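Local coordinates for DNA protection during starvation protein (Mycobacterium smegmatis, PDB 2YW6) that probably oxidises ferrous iron with hydrogen peroxide and stores it as a ferric mineral inside a hollow dodecamer, shielding DNA from hydroxyl radicals, at residues 111-116 / 146-151; 93-98 / 103-108. All blocks are in the same frame, centred on the assembly; numbering follows the deposited sequence.

Contact 1 of 2, residues 111-116 / 146-151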
ATOM      1  N   LEU B 111     -36.438   3.126 -12.394  1.00 32.90           N
ATOM      2  CA  LEU B 111     -37.573   2.209 -12.393  1.00 33.01           C
ATOM      3  C   LEU B 111     -37.144   0.854 -11.842  1.00 32.77           C
ATOM      4  O   LEU B 111     -37.819   0.285 -10.981  1.00 32.47           O
ATOM      5  CB  LEU B 111     -38.114   2.047 -13.816  1.00 33.26           C
ATOM      6  CG  LEU B 111     -39.539   2.518 -14.144  1.00 36.68           C
ATOM      7  CD1 LEU B 111     -40.103   3.446 -13.060  1.00 35.02           C
ATOM      8  CD2 LEU B 111     -39.501   3.212 -15.509  1.00 36.81           C
ATOM      9  N   VAL B 112     -36.025   0.340 -12.347  1.00 31.70           N
ATOM     10  CA  VAL B 112     -35.508  -0.942 -11.885  1.00 29.63           C
ATOM     11  C   VAL B 112     -35.346  -0.925 -10.356  1.00 29.74           C
ATOM     12  O   VAL B 112     -35.781  -1.855  -9.673  1.00 30.79           O
ATOM     13  CB  VAL B 112     -34.149  -1.276 -12.557  1.00 31.23           C
ATOM     14  CG1 VAL B 112     -33.531  -2.514 -11.911  1.00 28.86           C
ATOM     15  CG2 VAL B 112     -34.357  -1.503 -14.050  1.00 29.59           C
ATOM     16  N   TYR B 113     -34.746   0.139  -9.822  1.00 28.20           N
ATOM     17  CA  TYR B 113     -34.549   0.255  -8.386  1.00 28.57           C
ATOM     18  C   TYR B 113     -35.835   0.382  -7.570  1.00 29.34           C
ATOM     19  O   TYR B 113     -35.863  -0.006  -6.398  1.00 30.74           O
ATOM     20  CB  TYR B 113     -33.597   1.422  -8.064  1.00 27.12           C
ATOM     21  CG  TYR B 113     -32.153   0.999  -8.154  1.00 27.70           C
ATOM     22  CD1 TYR B 113     -31.571   0.703  -9.390  1.00 26.57           C
ATOM     23  CD2 TYR B 113     -31.407   0.751  -6.999  1.00 26.23           C
ATOM     24  CE1 TYR B 113     -30.294   0.152  -9.464  1.00 27.09           C
ATOM     25  CE2 TYR B 113     -30.138   0.202  -7.064  1.00 22.28           C
ATOM     26  CZ  TYR B 113     -29.590  -0.100  -8.290  1.00 24.58           C
ATOM     27  OH  TYR B 113     -28.366  -0.711  -8.352  1.00 24.05           O
ATOM     28  N   ASN B 114     -36.896   0.931  -8.154  1.00 29.84           N
ATOM     29  CA  ASN B 114     -38.145   1.037  -7.404  1.00 30.21           C
ATOM     30  C   ASN B 114     -38.537  -0.396  -7.028  1.00 30.21           C
ATOM     31  O   ASN B 114     -38.878  -0.677  -5.874  1.00 27.45           O
ATOM     32  CB  ASN B 114     -39.266   1.693  -8.236  1.00 31.50           C
ATOM     33  CG  ASN B 114     -39.206   3.231  -8.229  1.00 34.82           C
ATOM     34  OD1 ASN B 114     -38.690   3.843  -7.290  1.00 32.82           O
ATOM     35  ND2 ASN B 114     -39.766   3.855  -9.272  1.00 35.05           N
ATOM     36  N   GLY B 115     -38.458  -1.302  -8.000  1.00 29.99           N
ATOM     37  CA  GLY B 115     -38.804  -2.684  -7.731  1.00 30.58           C
ATOM     38  C   GLY B 115     -37.881  -3.317  -6.703  1.00 31.51           C
ATOM     39  O   GLY B 115     -38.342  -3.966  -5.752  1.00 29.69           O
ATOM     40  N   VAL B 116     -36.576  -3.121  -6.902  1.00 32.56           N
ATOM     41  CA  VAL B 116     -35.542  -3.674  -6.023  1.00 33.72           C
ATOM     42  C   VAL B 116     -35.697  -3.204  -4.579  1.00 32.29           C
ATOM     43  O   VAL B 116     -35.672  -4.007  -3.646  1.00 32.83           O
ATOM     44  CB  VAL B 116     -34.119  -3.300  -6.548  1.00 35.81           C
ATOM     45  CG1 VAL B 116     -33.024  -3.906  -5.654  1.00 33.94           C
ATOM     46  CG2 VAL B 116     -33.963  -3.791  -7.976  1.00 34.18           C
ATOM     47  N   GLU B 146     -30.749   2.155  -1.836  1.00 35.13           N
ATOM     48  CA  GLU B 146     -31.508   3.398  -1.842  1.00 36.87           C
ATOM     49  C   GLU B 146     -30.655   4.627  -2.118  1.00 36.98           C
ATOM     50  O   GLU B 146     -31.092   5.549  -2.805  1.00 37.31           O
ATOM     51  CB  GLU B 146     -32.244   3.553  -0.519  1.00 37.12           C
ATOM     52  CG  GLU B 146     -33.506   2.730  -0.467  1.00 40.77           C
ATOM     53  CD  GLU B 146     -34.058   2.599   0.926  1.00 41.13           C
ATOM     54  OE1 GLU B 146     -33.915   3.568   1.706  1.00 41.43           O
ATOM     55  OE2 GLU B 146     -34.643   1.535   1.227  1.00 39.46           O
ATOM     56  N   LYS B 147     -29.442   4.650  -1.576  1.00 38.14           N
ATOM     57  CA  LYS B 147     -28.554   5.770  -1.821  1.00 38.19           C
ATOM     58  C   LYS B 147     -28.255   5.829  -3.319  1.00 37.36           C
ATOM     59  O   LYS B 147     -28.286   6.892  -3.931  1.00 40.91           O
ATOM     60  CB  LYS B 147     -27.241   5.616  -1.049  1.00 36.85           C
ATOM     61  CG  LYS B 147     -26.269   6.754  -1.342  1.00 35.26           C
ATOM     62  CD  LYS B 147     -24.810   6.348  -1.204  1.00 35.95           C
ATOM     63  CE  LYS B 147     -24.347   6.425   0.233  1.00 35.68           C
ATOM     64  NZ  LYS B 147     -22.857   6.400   0.333  1.00 36.98           N
ATOM     65  N   PHE B 148     -27.967   4.680  -3.911  1.00 34.74           N
ATOM     66  CA  PHE B 148     -27.664   4.633  -5.331  1.00 34.53           C
ATOM     67  C   PHE B 148     -28.796   5.189  -6.198  1.00 34.98           C
ATOM     68  O   PHE B 148     -28.544   5.934  -7.151  1.00 33.63           O
ATOM     69  CB  PHE B 148     -27.359   3.200  -5.773  1.00 31.10           C
ATOM     70  CG  PHE B 148     -26.889   3.105  -7.192  1.00 27.91           C
ATOM     71  CD1 PHE B 148     -25.570   3.406  -7.523  1.00 25.81           C
ATOM     72  CD2 PHE B 148     -27.776   2.759  -8.206  1.00 25.67           C
ATOM     73  CE1 PHE B 148     -25.142   3.361  -8.844  1.00 25.54           C
ATOM     74  CE2 PHE B 148     -27.363   2.711  -9.533  1.00 27.10           C
ATOM     75  CZ  PHE B 148     -26.045   3.014  -9.858  1.00 26.95           C
ATOM     76  N   GLN B 149     -30.033   4.808  -5.872  1.00 36.32           N
ATOM     77  CA  GLN B 149     -31.200   5.259  -6.622  1.00 37.94           C
ATOM     78  C   GLN B 149     -31.258   6.773  -6.563  1.00 40.50           C
ATOM     79  O   GLN B 149     -31.644   7.431  -7.526  1.00 38.00           O
ATOM     80  CB  GLN B 149     -32.492   4.682  -6.039  1.00 38.71           C
ATOM     81  CG  GLN B 149     -33.692   4.842  -6.967  1.00 44.26           C
ATOM     82  CD  GLN B 149     -35.029   4.659  -6.262  1.00 46.11           C
ATOM     83  OE1 GLN B 149     -36.028   4.284  -6.886  1.00 46.71           O
ATOM     84  NE2 GLN B 149     -35.058   4.943  -4.965  1.00 44.89           N
ATOM     85  N   TRP B 150     -30.880   7.331  -5.423  1.00 42.22           N
ATOM     86  CA  TRP B 150     -30.891   8.774  -5.297  1.00 42.51           C
ATOM     87  C   TRP B 150     -29.884   9.424  -6.246  1.00 41.73           C
ATOM     88  O   TRP B 150     -30.186  10.452  -6.859  1.00 38.07           O
ATOM     89  CB  TRP B 150     -30.598   9.215  -3.866  1.00 48.79           C
ATOM     90  CG  TRP B 150     -30.451  10.690  -3.810  1.00 59.04           C
ATOM     91  CD1 TRP B 150     -31.360  11.616  -4.228  1.00 61.77           C
ATOM     92  CD2 TRP B 150     -29.288  11.414  -3.403  1.00 62.82           C
ATOM     93  NE1 TRP B 150     -30.832  12.877  -4.116  1.00 65.84           N
ATOM     94  CE2 TRP B 150     -29.562  12.786  -3.614  1.00 65.33           C
ATOM     95  CE3 TRP B 150     -28.040  11.046  -2.890  1.00 65.01           C
ATOM     96  CZ2 TRP B 150     -28.630  13.786  -3.326  1.00 67.04           C
ATOM     97  CZ3 TRP B 150     -27.109  12.045  -2.602  1.00 66.75           C
ATOM     98  CH2 TRP B 150     -27.410  13.400  -2.821  1.00 66.60           C
ATOM     99  N   PHE B 151     -28.692   8.848  -6.369  1.00 39.66           N
ATOM    100  CA  PHE B 151     -27.698   9.422  -7.276  1.00 39.80           C
ATOM    101  C   PHE B 151     -28.263   9.384  -8.679  1.00 37.51           C
ATOM    102  O   PHE B 151     -28.057  10.301  -9.467  1.00 36.60           O
ATOM    103  CB  PHE B 151     -26.376   8.649  -7.239  1.00 44.58           C
ATOM    104  CG  PHE B 151     -25.576   8.871  -5.989  1.00 52.19           C
ATOM    105  CD1 PHE B 151     -25.757  10.018  -5.220  1.00 54.19           C
ATOM    106  CD2 PHE B 151     -24.621   7.945  -5.589  1.00 56.46           C
ATOM    107  CE1 PHE B 151     -25.003  10.238  -4.069  1.00 56.09           C
ATOM    108  CE2 PHE B 151     -23.857   8.160  -4.435  1.00 58.17           C
ATOM    109  CZ  PHE B 151     -24.054   9.312  -3.674  1.00 56.69           C
TER

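Contact 2 of 2, residues 93-98 / 103-108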
ATOM      1  N   ASP B  93     -39.127  -7.965 -15.967  1.00104.15           N
ATOM      2  CA  ASP B  93     -38.837  -8.393 -17.334  1.00107.07           C
ATOM      3  C   ASP B  93     -37.358  -8.582 -17.676  1.00102.68           C
ATOM      4  O   ASP B  93     -36.704  -9.473 -17.143  1.00106.27           O
ATOM      5  CB  ASP B  93     -39.468  -7.391 -18.299  1.00115.70           C
ATOM      6  CG  ASP B  93     -39.143  -5.957 -17.931  1.00120.82           C
ATOM      7  OD1 ASP B  93     -37.997  -5.523 -18.175  1.00121.39           O
ATOM      8  OD2 ASP B  93     -40.030  -5.267 -17.384  1.00121.13           O
ATOM      9  N   ASP B  94     -36.848  -7.757 -18.586  1.00 87.89           N
ATOM     10  CA  ASP B  94     -35.447  -7.821 -19.004  1.00 69.89           C
ATOM     11  C   ASP B  94     -35.090  -6.443 -19.541  1.00 61.80           C
ATOM     12  O   ASP B  94     -35.701  -5.983 -20.506  1.00 54.40           O
ATOM     13  CB  ASP B  94     -35.264  -8.897 -20.085  1.00 63.26           C
ATOM     14  CG  ASP B  94     -33.803  -9.096 -20.487  1.00 56.66           C
ATOM     15  OD1 ASP B  94     -33.257  -8.244 -21.218  1.00 53.95           O
ATOM     16  OD2 ASP B  94     -33.196 -10.108 -20.065  1.00 53.78           O
ATOM     17  N   TYR B  95     -34.120  -5.784 -18.906  1.00 47.62           N
ATOM     18  CA  TYR B  95     -33.716  -4.439 -19.308  1.00 42.90           C
ATOM     19  C   TYR B  95     -33.650  -4.371 -20.821  1.00 43.38           C
ATOM     20  O   TYR B  95     -32.879  -5.085 -21.451  1.00 44.19           O
ATOM     21  CB  TYR B  95     -32.351  -4.066 -18.701  1.00 37.20           C
ATOM     22  CG  TYR B  95     -32.046  -2.574 -18.738  1.00 30.19           C
ATOM     23  CD1 TYR B  95     -32.556  -1.709 -17.758  1.00 27.57           C
ATOM     24  CD2 TYR B  95     -31.239  -2.029 -19.740  1.00 26.98           C
ATOM     25  CE1 TYR B  95     -32.265  -0.339 -17.775  1.00 25.34           C
ATOM     26  CE2 TYR B  95     -30.946  -0.660 -19.765  1.00 26.87           C
ATOM     27  CZ  TYR B  95     -31.456   0.172 -18.772  1.00 24.44           C
ATOM     28  OH  TYR B  95     -31.111   1.500 -18.754  1.00 24.97           O
ATOM     29  N   SER B  96     -34.454  -3.494 -21.402  1.00 44.95           N
ATOM     30  CA  SER B  96     -34.517  -3.389 -22.846  1.00 47.67           C
ATOM     31  C   SER B  96     -33.973  -2.122 -23.490  1.00 47.99           C
ATOM     32  O   SER B  96     -34.188  -1.900 -24.683  1.00 47.32           O
ATOM     33  CB  SER B  96     -35.962  -3.626 -23.292  1.00 51.37           C
ATOM     34  OG  SER B  96     -36.875  -3.002 -22.404  1.00 54.05           O
ATOM     35  N   VAL B  97     -33.279  -1.284 -22.726  1.00 45.96           N
ATOM     36  CA  VAL B  97     -32.709  -0.073 -23.308  1.00 43.07           C
ATOM     37  C   VAL B  97     -31.293  -0.440 -23.721  1.00 46.13           C
ATOM     38  O   VAL B  97     -30.541  -0.987 -22.911  1.00 41.92           O
ATOM     39  CB  VAL B  97     -32.625   1.084 -22.299  1.00 42.40           C
ATOM     40  CG1 VAL B  97     -32.097   2.323 -22.994  1.00 39.64           C
ATOM     41  CG2 VAL B  97     -33.987   1.347 -21.679  1.00 42.35           C
ATOM     42  N   GLU B  98     -30.928  -0.144 -24.965  1.00 47.94           N
ATOM     43  CA  GLU B  98     -29.593  -0.475 -25.452  1.00 50.38           C
ATOM     44  C   GLU B  98     -28.704   0.744 -25.614  1.00 51.85           C
ATOM     45  O   GLU B  98     -28.635   1.576 -24.716  1.00 46.17           O
ATOM     46  CB  GLU B  98     -29.716  -1.247 -26.757  1.00 57.13           C
ATOM     47  CG  GLU B  98     -30.279  -2.636 -26.537  1.00 72.77           C
ATOM     48  CD  GLU B  98     -30.935  -3.207 -27.771  1.00 79.53           C
ATOM     49  OE1 GLU B  98     -30.310  -3.180 -28.852  1.00 81.63           O
ATOM     50  OE2 GLU B  98     -32.080  -3.692 -27.654  1.00 82.33           O
ATOM     51  N   GLN B 103     -30.040  10.091 -20.003  1.00 54.67           N
ATOM     52  CA  GLN B 103     -31.410  10.354 -19.583  1.00 61.42           C
ATOM     53  C   GLN B 103     -32.247   9.079 -19.633  1.00 58.45           C
ATOM     54  O   GLN B 103     -32.909   8.722 -18.661  1.00 58.52           O
ATOM     55  CB  GLN B 103     -32.047  11.419 -20.483  1.00 74.15           C
ATOM     56  CG  GLN B 103     -31.154  12.615 -20.797  1.00 92.74           C
ATOM     57  CD  GLN B 103     -30.377  13.110 -19.589  1.00100.51           C
ATOM     58  OE1 GLN B 103     -29.422  12.472 -19.149  1.00102.59           O
ATOM     59  NE2 GLN B 103     -30.787  14.252 -19.044  1.00102.80           N
ATOM     60  N   ALA B 104     -32.200   8.398 -20.773  1.00 51.23           N
ATOM     61  CA  ALA B 104     -32.953   7.168 -20.988  1.00 43.19           C
ATOM     62  C   ALA B 104     -32.553   6.049 -20.041  1.00 40.22           C
ATOM     63  O   ALA B 104     -33.409   5.432 -19.399  1.00 36.52           O
ATOM     64  CB  ALA B 104     -32.794   6.704 -22.434  1.00 39.83           C
ATOM     65  N   HIS B 105     -31.255   5.780 -19.955  1.00 35.62           N
ATOM     66  CA  HIS B 105     -30.796   4.721 -19.069  1.00 34.63           C
ATOM     67  C   HIS B 105     -31.060   5.036 -17.604  1.00 35.27           C
ATOM     68  O   HIS B 105     -31.433   4.145 -16.832  1.00 34.52           O
ATOM     69  CB  HIS B 105     -29.305   4.437 -19.280  1.00 34.32           C
ATOM     70  CG  HIS B 105     -29.016   3.605 -20.489  1.00 32.34           C
ATOM     71  ND1 HIS B 105     -29.451   2.302 -20.621  1.00 32.18           N
ATOM     72  CD2 HIS B 105     -28.343   3.895 -21.633  1.00 30.96           C
ATOM     73  CE1 HIS B 105     -29.059   1.826 -21.788  1.00 33.26           C
ATOM     74  NE2 HIS B 105     -28.385   2.769 -22.423  1.00 31.72           N
ATOM     75  N   LEU B 106     -30.889   6.286 -17.200  1.00 33.52           N
ATOM     76  CA  LEU B 106     -31.127   6.596 -15.798  1.00 33.69           C
ATOM     77  C   LEU B 106     -32.595   6.455 -15.420  1.00 32.85           C
ATOM     78  O   LEU B 106     -32.920   5.916 -14.363  1.00 34.14           O
ATOM     79  CB  LEU B 106     -30.572   7.983 -15.461  1.00 35.03           C
ATOM     80  CG  LEU B 106     -29.170   7.906 -14.819  1.00 38.72           C
ATOM     81  CD1 LEU B 106     -28.303   6.820 -15.450  1.00 38.55           C
ATOM     82  CD2 LEU B 106     -28.502   9.246 -14.963  1.00 40.46           C
ATOM     83  N   ALA B 107     -33.478   6.904 -16.303  1.00 32.15           N
ATOM     84  CA  ALA B 107     -34.910   6.811 -16.060  1.00 31.61           C
ATOM     85  C   ALA B 107     -35.289   5.343 -15.897  1.00 31.02           C
ATOM     86  O   ALA B 107     -36.031   4.980 -14.972  1.00 31.22           O
ATOM     87  CB  ALA B 107     -35.682   7.432 -17.229  1.00 31.70           C
ATOM     88  N   ALA B 108     -34.765   4.506 -16.796  1.00 28.57           N
ATOM     89  CA  ALA B 108     -35.029   3.068 -16.772  1.00 27.25           C
ATOM     90  C   ALA B 108     -34.488   2.449 -15.485  1.00 28.10           C
ATOM     91  O   ALA B 108     -35.175   1.648 -14.852  1.00 26.84           O
ATOM     92  CB  ALA B 108     -34.393   2.383 -18.004  1.00 21.15           C
TER

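Contact 1 of 2, residues 111-116 / 146-151
The ring of Tyr113 takes Phe148 over one of its faces: Phe148 CD2 stands 3.4 Å from Tyr113 CZ, and Phe148 CE2 lies 3.8 Å from Tyr113 OH. The two planes are inclined at 38° with centroids 5.1 Å apart. Phe148 reaches this place with CG anti to its backbone N, and it also packs on Met53 and Gln57. Close to the root of the tyrosine, the aliphatic part of Gln149 runs alongside, pointing the other way, its CG 3.6 Å from Tyr113 CB. The Gln149 chain is extended beyond CG, which carries its amide across to that of Asn114, where the two planes meet at 82°.

Segments 111-116 and 146-151 run nearly antiparallel, their axes 10.0 Å apart and their directions at 160°, with Tyr113 and Gln149 in register. Leu31 and Leu35 of helix 12-41 also touch Tyr113, while its hydroxyl is hydrogen-bonded to Gln57 on helix 47-75, so residues of all four long helices of the ferritin-like bundle meet at this one side chain. The chemistry is therefore divided: the rings of Tyr113 and Phe148 and the CB and CG of Gln149 supply the apolar contacts, the buried phenol oxygen has a partner on a third helix, and the two amides meet near the CB of Tyr113, at its backbone end.

Contact 2 of 2, residues 93-98 / 103-108
Tyr95 OH and His105 ND1 are hydrogen-bonded at 2.6 Å, with either able to serve as donor. The rings meet rim to rim, their planes only 13° apart, and ND1 lies in the plane of the phenol at its edge. The second imidazole nitrogen is also engaged: His105 NE2 donates weakly to Glu98 O at 2.6 Å, the 125° angle at the proton being far from straight, and the single NE2 hydrogen would have to be shared with Asn41 O, a second weak bond. Both ring nitrogens thus have partners, which limits rotation of the imidazole.

Over one face of that ring lies Val97, whose CG1 makes a CH-pi contact 3.7 Å from the centroid and 28° off the normal. Its first torsion, with CG1 anti to the backbone N, sends that methyl over the imidazole and leaves Val97 CG2 3.8 Å from Ala108 CB. Ala108 CB is also 3.5 Å from Tyr95 CE1. Val97 O accepts from His37, and the Glu98 carboxylate forms a salt bridge with Lys80 of a neighbouring subunit.

The loop is thereby held against the start of helix 102-127. It belongs to the long connection between the second and third bundle helices, which carries the short helix 83-89, a hallmark of the Dps fold.

How the contacts relate
Contact 2 is completed earlier in the sequence than contact 1 begins, so the two follow in series along the chain and share helix 102-127. Contact 2 uses its first turns and contact 1 a stretch further along, with centres about 13 Å apart. They touch directly where Val112 CG2 packs at 4.1 Å from Tyr95 CD1. Their settings differ: the centre of contact 1 is about 8 Å from that of the chain, between helices 102-127 and 132-155, whereas contact 2 is about 15 Å out and joins the preceding loop to the bundle. One helix thus packs against helix 132-155 and is also covered by loop 93-98, which meets a neighbouring subunit of the dodecamer.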